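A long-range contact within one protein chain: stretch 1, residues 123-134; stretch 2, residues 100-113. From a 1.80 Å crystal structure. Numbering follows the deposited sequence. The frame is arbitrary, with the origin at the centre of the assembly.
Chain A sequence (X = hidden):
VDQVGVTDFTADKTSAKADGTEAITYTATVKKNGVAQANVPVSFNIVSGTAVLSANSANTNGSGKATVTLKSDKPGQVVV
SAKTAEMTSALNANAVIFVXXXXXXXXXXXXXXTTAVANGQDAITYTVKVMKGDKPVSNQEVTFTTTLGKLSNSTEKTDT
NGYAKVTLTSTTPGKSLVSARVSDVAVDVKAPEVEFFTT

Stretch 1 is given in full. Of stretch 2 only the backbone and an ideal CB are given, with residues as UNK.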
# COMPACT_ATOMS: atom_id res chain seq x y z
N ALA A 123 -6.17 19.56 2.52
CA ALA A 123 -5.34 18.64 3.29
C ALA A 123 -5.56 17.19 2.88
O ALA A 123 -6.69 16.77 2.62
CB ALA A 123 -5.62 18.80 4.79
N ILE A 124 -4.46 16.44 2.81
CA ILE A 124 -4.49 15.00 2.64
C ILE A 124 -4.23 14.36 4.00
O ILE A 124 -3.28 14.72 4.69
CB ILE A 124 -3.46 14.54 1.60
CG1 ILE A 124 -3.91 14.98 0.20
CG2 ILE A 124 -3.31 13.02 1.65
CD1 ILE A 124 -2.89 14.81 -0.88
N THR A 125 -5.08 13.41 4.38
CA THR A 125 -5.02 12.79 5.69
C THR A 125 -4.36 11.43 5.58
O THR A 125 -4.75 10.61 4.74
CB THR A 125 -6.42 12.66 6.30
OG1 THR A 125 -7.06 13.94 6.36
CG2 THR A 125 -6.33 12.07 7.71
N TYR A 126 -3.35 11.19 6.41
CA TYR A 126 -2.64 9.92 6.48
C TYR A 126 -2.97 9.25 7.80
O TYR A 126 -2.91 9.89 8.85
CB TYR A 126 -1.13 10.12 6.37
CG TYR A 126 -0.66 10.66 5.05
CD1 TYR A 126 -0.72 12.02 4.77
CD2 TYR A 126 -0.15 9.81 4.08
CE1 TYR A 126 -0.30 12.52 3.56
CE2 TYR A 126 0.28 10.30 2.86
CZ TYR A 126 0.20 11.65 2.61
OH TYR A 126 0.63 12.15 1.40
N THR A 127 -3.27 7.96 7.74
CA THR A 127 -3.63 7.19 8.93
C THR A 127 -2.75 5.95 8.99
O THR A 127 -2.75 5.13 8.06
CB THR A 127 -5.11 6.80 8.90
OG1 THR A 127 -5.92 7.99 8.81
CG2 THR A 127 -5.50 6.02 10.15
N VAL A 128 -2.00 5.83 10.08
CA VAL A 128 -1.12 4.69 10.33
C VAL A 128 -1.73 3.86 11.45
O VAL A 128 -2.36 4.40 12.37
CB VAL A 128 0.30 5.14 10.70
CG1 VAL A 128 1.06 4.01 11.36
CG2 VAL A 128 1.03 5.66 9.47
N LYS A 129 -1.55 2.54 11.36
CA LYS A 129 -1.96 1.63 12.42
C LYS A 129 -0.73 0.89 12.93
O LYS A 129 0.15 0.51 12.15
CB LYS A 129 -3.00 0.63 11.93
CG LYS A 129 -3.78 -0.04 13.06
CD LYS A 129 -4.73 -1.09 12.52
CE LYS A 129 -5.66 -1.61 13.60
NZ LYS A 129 -6.64 -2.60 13.04
N VAL A 130 -0.67 0.69 14.24
CA VAL A 130 0.41 -0.03 14.90
C VAL A 130 -0.18 -1.22 15.64
O VAL A 130 -1.17 -1.07 16.36
CB VAL A 130 1.18 0.88 15.88
CG1 VAL A 130 2.28 0.10 16.56
CG2 VAL A 130 1.74 2.08 15.15
N MET A 131 0.44 -2.39 15.48
CA MET A 131 -0.06 -3.60 16.11
C MET A 131 1.09 -4.42 16.68
O MET A 131 2.25 -4.29 16.28
CB MET A 131 -0.87 -4.44 15.12
CG MET A 131 -1.91 -3.65 14.35
SD MET A 131 -3.00 -4.70 13.36
CE MET A 131 -4.02 -5.45 14.62
N LYS A 132 0.74 -5.26 17.65
CA LYS A 132 1.64 -6.23 18.27
C LYS A 132 0.78 -7.41 18.67
O LYS A 132 -0.29 -7.22 19.26
CB LYS A 132 2.36 -5.63 19.48
CG LYS A 132 3.32 -6.59 20.18
CD LYS A 132 4.13 -5.87 21.25
CE LYS A 132 3.22 -5.09 22.20
NZ LYS A 132 3.97 -4.44 23.31
N GLY A 133 1.22 -8.62 18.33
CA GLY A 133 0.40 -9.79 18.59
C GLY A 133 -0.94 -9.76 17.89
O GLY A 133 -1.91 -10.34 18.38
N ASP A 134 -1.01 -9.10 16.73
CA ASP A 134 -2.23 -8.94 15.95
C ASP A 134 -3.29 -8.12 16.67
O ASP A 134 -4.47 -8.16 16.32
CB ASP A 134 -2.81 -10.30 15.54
CG ASP A 134 -2.54 -10.64 14.09
OD1 ASP A 134 -1.75 -11.56 13.82
OD2 ASP A 134 -3.12 -9.96 13.21
N UNK A 100 7.13 -8.43 12.37
CA UNK A 100 7.47 -9.28 13.51
C UNK A 100 6.34 -9.16 14.53
O UNK A 100 6.17 -8.11 15.15
CB UNK A 100 8.82 -8.89 14.12
N UNK A 101 5.57 -10.24 14.70
CA UNK A 101 4.40 -10.18 15.56
C UNK A 101 4.75 -9.85 17.00
O UNK A 101 3.87 -9.42 17.75
CB UNK A 101 3.65 -11.51 15.51
N UNK A 102 6.00 -10.07 17.42
CA UNK A 102 6.34 -9.82 18.81
C UNK A 102 6.64 -8.35 19.09
O UNK A 102 6.79 -7.98 20.26
CB UNK A 102 7.54 -10.68 19.21
N UNK A 103 6.71 -7.50 18.06
CA UNK A 103 7.13 -6.11 18.23
C UNK A 103 6.07 -5.16 17.71
O UNK A 103 5.49 -5.38 16.63
CB UNK A 103 8.46 -5.86 17.52
N UNK A 104 5.82 -4.08 18.46
CA UNK A 104 4.93 -3.01 18.03
C UNK A 104 5.42 -2.46 16.69
O UNK A 104 6.47 -1.81 16.62
CB UNK A 104 4.86 -1.90 19.08
N UNK A 105 4.67 -2.72 15.62
CA UNK A 105 5.08 -2.36 14.27
C UNK A 105 3.93 -1.69 13.53
O UNK A 105 2.76 -2.02 13.73
CB UNK A 105 5.56 -3.59 13.50
N UNK A 106 4.28 -0.75 12.65
CA UNK A 106 3.30 -0.22 11.72
C UNK A 106 2.83 -1.34 10.80
O UNK A 106 3.64 -2.06 10.20
CB UNK A 106 3.88 0.94 10.91
N UNK A 107 1.51 -1.49 10.69
CA UNK A 107 0.92 -2.49 9.80
C UNK A 107 0.26 -1.89 8.58
O UNK A 107 0.04 -2.62 7.60
CB UNK A 107 -0.11 -3.33 10.56
N UNK A 108 -0.05 -0.60 8.60
CA UNK A 108 -0.64 0.03 7.43
C UNK A 108 -0.44 1.53 7.48
O UNK A 108 -0.25 2.13 8.54
CB UNK A 108 -2.13 -0.31 7.33
N UNK A 109 -0.49 2.14 6.29
CA UNK A 109 -0.44 3.58 6.11
C UNK A 109 -1.33 3.88 4.91
O UNK A 109 -1.14 3.30 3.83
CB UNK A 109 0.99 4.09 5.91
N UNK A 110 -2.34 4.73 5.10
CA UNK A 110 -3.32 5.02 4.07
C UNK A 110 -3.47 6.53 3.92
O UNK A 110 -3.40 7.26 4.92
CB UNK A 110 -4.66 4.37 4.40
N UNK A 111 -3.66 6.99 2.69
CA UNK A 111 -3.99 8.37 2.38
C UNK A 111 -5.44 8.43 1.91
O UNK A 111 -5.88 7.56 1.15
CB UNK A 111 -3.04 8.94 1.32
N UNK A 112 -6.20 9.41 2.40
CA UNK A 112 -7.61 9.46 2.04
C UNK A 112 -7.81 9.87 0.58
O UNK A 112 -8.84 9.51 -0.01
CB UNK A 112 -8.35 10.43 2.96
N UNK A 113 -6.84 10.56 -0.02
CA UNK A 113 -6.86 10.85 -1.45
C UNK A 113 -5.43 11.05 -1.92
O UNK A 113 -4.52 11.29 -1.12
CB UNK A 113 -7.72 12.08 -1.76

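Positions 100 to 103 form a type I turn, closed by the bond from N of 103 to O of 100 (3.0 Å). At 100 the ideal CB has nothing of stretch 1 within 5.5 Å, so the turn alone guides the choice: Asp, Asn or Ser could accept a hydrogen bond from the amide of 102. It is Asp100. At 101 the backbone O accepts from Gly133 N (2.8 Å), whatever the side chain; many polar residues fit, and it is Gln101. CB of 102 points away; a small polar residue is plausible, and Thr102 bonds Asp100 OD1 through N (2.8 Å) and OG1 (2.7 Å). Position 103 also points away and tolerates a long chain: Lys103.

At 104 CB lies sideways, 4.1 Å from Val130 CG1 and 4.5 Å from Lys132 CB, which suits a small apolar group; it is Ala104. Position 105 pairs with Met131 through N to Met131 O (3.0 Å) and O from Met131 N (2.9 Å). Its CB shares a sheet face with Met131, and Ser, Thr or Val would serve. Ser105 turns OG back to Lys103 O (2.7 Å).

The CB of 106 joins the opposite face, 4.2 Å from Val128 CG1 and 4.9 Å from Val130 CG2, favouring Val, Ile or Leu. Ile106 places CG2 3.6 Å from Val128 CG1. At 107 the register shifts in a bulge, psi is -18°, and N donates to Lys129 O (2.8 Å). With CB 4.2 Å from Met131 CG, a compact polar or branched residue fits; Thr107 sets OG1 3.5 Å from that CG.

CB of 108 lies 4.8 Å from Lys129 CB, on the face of Thr127, so an acid, Gln or an aliphatic chain is reasonable. Glu108 packs CG 3.4 Å from Lys129 CB, while a water donates to both OE1 (2.6 Å) and Thr127 O (2.9 Å). Position 109 returns to the Val128 face, its CB 3.9 Å from Val128 CG2: a beta-branched apolar site. Ile109 brings CG1 3.8 Å from CG2 of Val128.

Position 110 pairs with Thr127, and a long polar chain could extend past it; Lys110 makes a long salt bridge, NZ to Glu108 OE1 (3.8 Å). At 111 CB sits 3.9 Å from Tyr126 CE2 and 4.1 Å from Ile124 CG2, favouring a small residue: Ala111.

CB of 112 points toward stretch 1, where Thr125 N needs an acceptor; Asp or Asn would suit. Asp112 OD2 accepts from Thr125 N (2.8 Å). At 113 CB is 5.2 Å from Ile124 CG1, leaving room for a long chain; Lys113 lays CG 3.9 Å from that CG1 and CE 3.6 Å from Ala123 O.

Stretch 2 100-113: DQTKASITEIKADK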
# COMPACT_ATOMS: atom_id res chain seq x y z
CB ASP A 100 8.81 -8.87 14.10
CG ASP A 100 9.22 -9.74 15.28
OD1 ASP A 100 8.34 -10.38 15.89
OD2 ASP A 100 10.43 -9.78 15.59
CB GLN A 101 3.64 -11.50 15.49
CG GLN A 101 4.44 -12.68 16.01
CD GLN A 101 3.77 -14.01 15.74
OE1 GLN A 101 4.36 -14.89 15.11
NE2 GLN A 101 2.55 -14.17 16.22
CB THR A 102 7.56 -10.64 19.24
OG1 THR A 102 8.73 -10.18 18.56
CG2 THR A 102 7.34 -12.12 18.96
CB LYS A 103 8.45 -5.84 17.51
CG LYS A 103 9.62 -6.68 17.99
CD LYS A 103 10.82 -6.54 17.06
CE LYS A 103 11.50 -5.19 17.19
NZ LYS A 103 12.65 -5.07 16.25
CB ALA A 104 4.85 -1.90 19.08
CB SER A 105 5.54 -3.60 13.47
OG SER A 105 6.38 -4.44 14.22
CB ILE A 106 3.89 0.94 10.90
CG1 ILE A 106 4.19 2.13 11.79
CG2 ILE A 106 2.91 1.35 9.81
CD1 ILE A 106 4.98 3.24 11.12
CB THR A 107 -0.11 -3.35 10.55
OG1 THR A 107 -1.13 -2.50 11.09
CG2 THR A 107 0.56 -4.13 11.67
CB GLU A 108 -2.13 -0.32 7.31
CG GLU A 108 -2.91 -0.27 8.62
CD GLU A 108 -4.41 -0.46 8.41
OE1 GLU A 108 -5.14 0.56 8.41
OE2 GLU A 108 -4.84 -1.61 8.22
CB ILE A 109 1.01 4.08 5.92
CG1 ILE A 109 1.02 5.58 5.71
CG2 ILE A 109 1.66 3.36 4.77
CD1 ILE A 109 2.35 6.24 6.00
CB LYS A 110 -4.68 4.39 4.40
CG LYS A 110 -4.68 2.87 4.48
CD LYS A 110 -6.05 2.36 4.89
CE LYS A 110 -6.10 0.85 5.03
NZ LYS A 110 -7.47 0.38 5.40
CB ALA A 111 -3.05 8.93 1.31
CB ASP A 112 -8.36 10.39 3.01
CG ASP A 112 -7.98 11.85 2.89
OD1 ASP A 112 -8.85 12.71 3.15
OD2 ASP A 112 -6.82 12.15 2.54
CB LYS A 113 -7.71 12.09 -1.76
CG LYS A 113 -7.25 13.36 -1.08
CD LYS A 113 -8.21 14.50 -1.38
CE LYS A 113 -7.80 15.79 -0.70
NZ LYS A 113 -8.83 16.85 -0.88
O HOH W 1 -4.85 3.17 8.52
O HOH W 2 -7.38 -1.35 10.19
O HOH W 3 -8.18 15.05 4.14
O HOH W 4 -9.11 17.81 2.17
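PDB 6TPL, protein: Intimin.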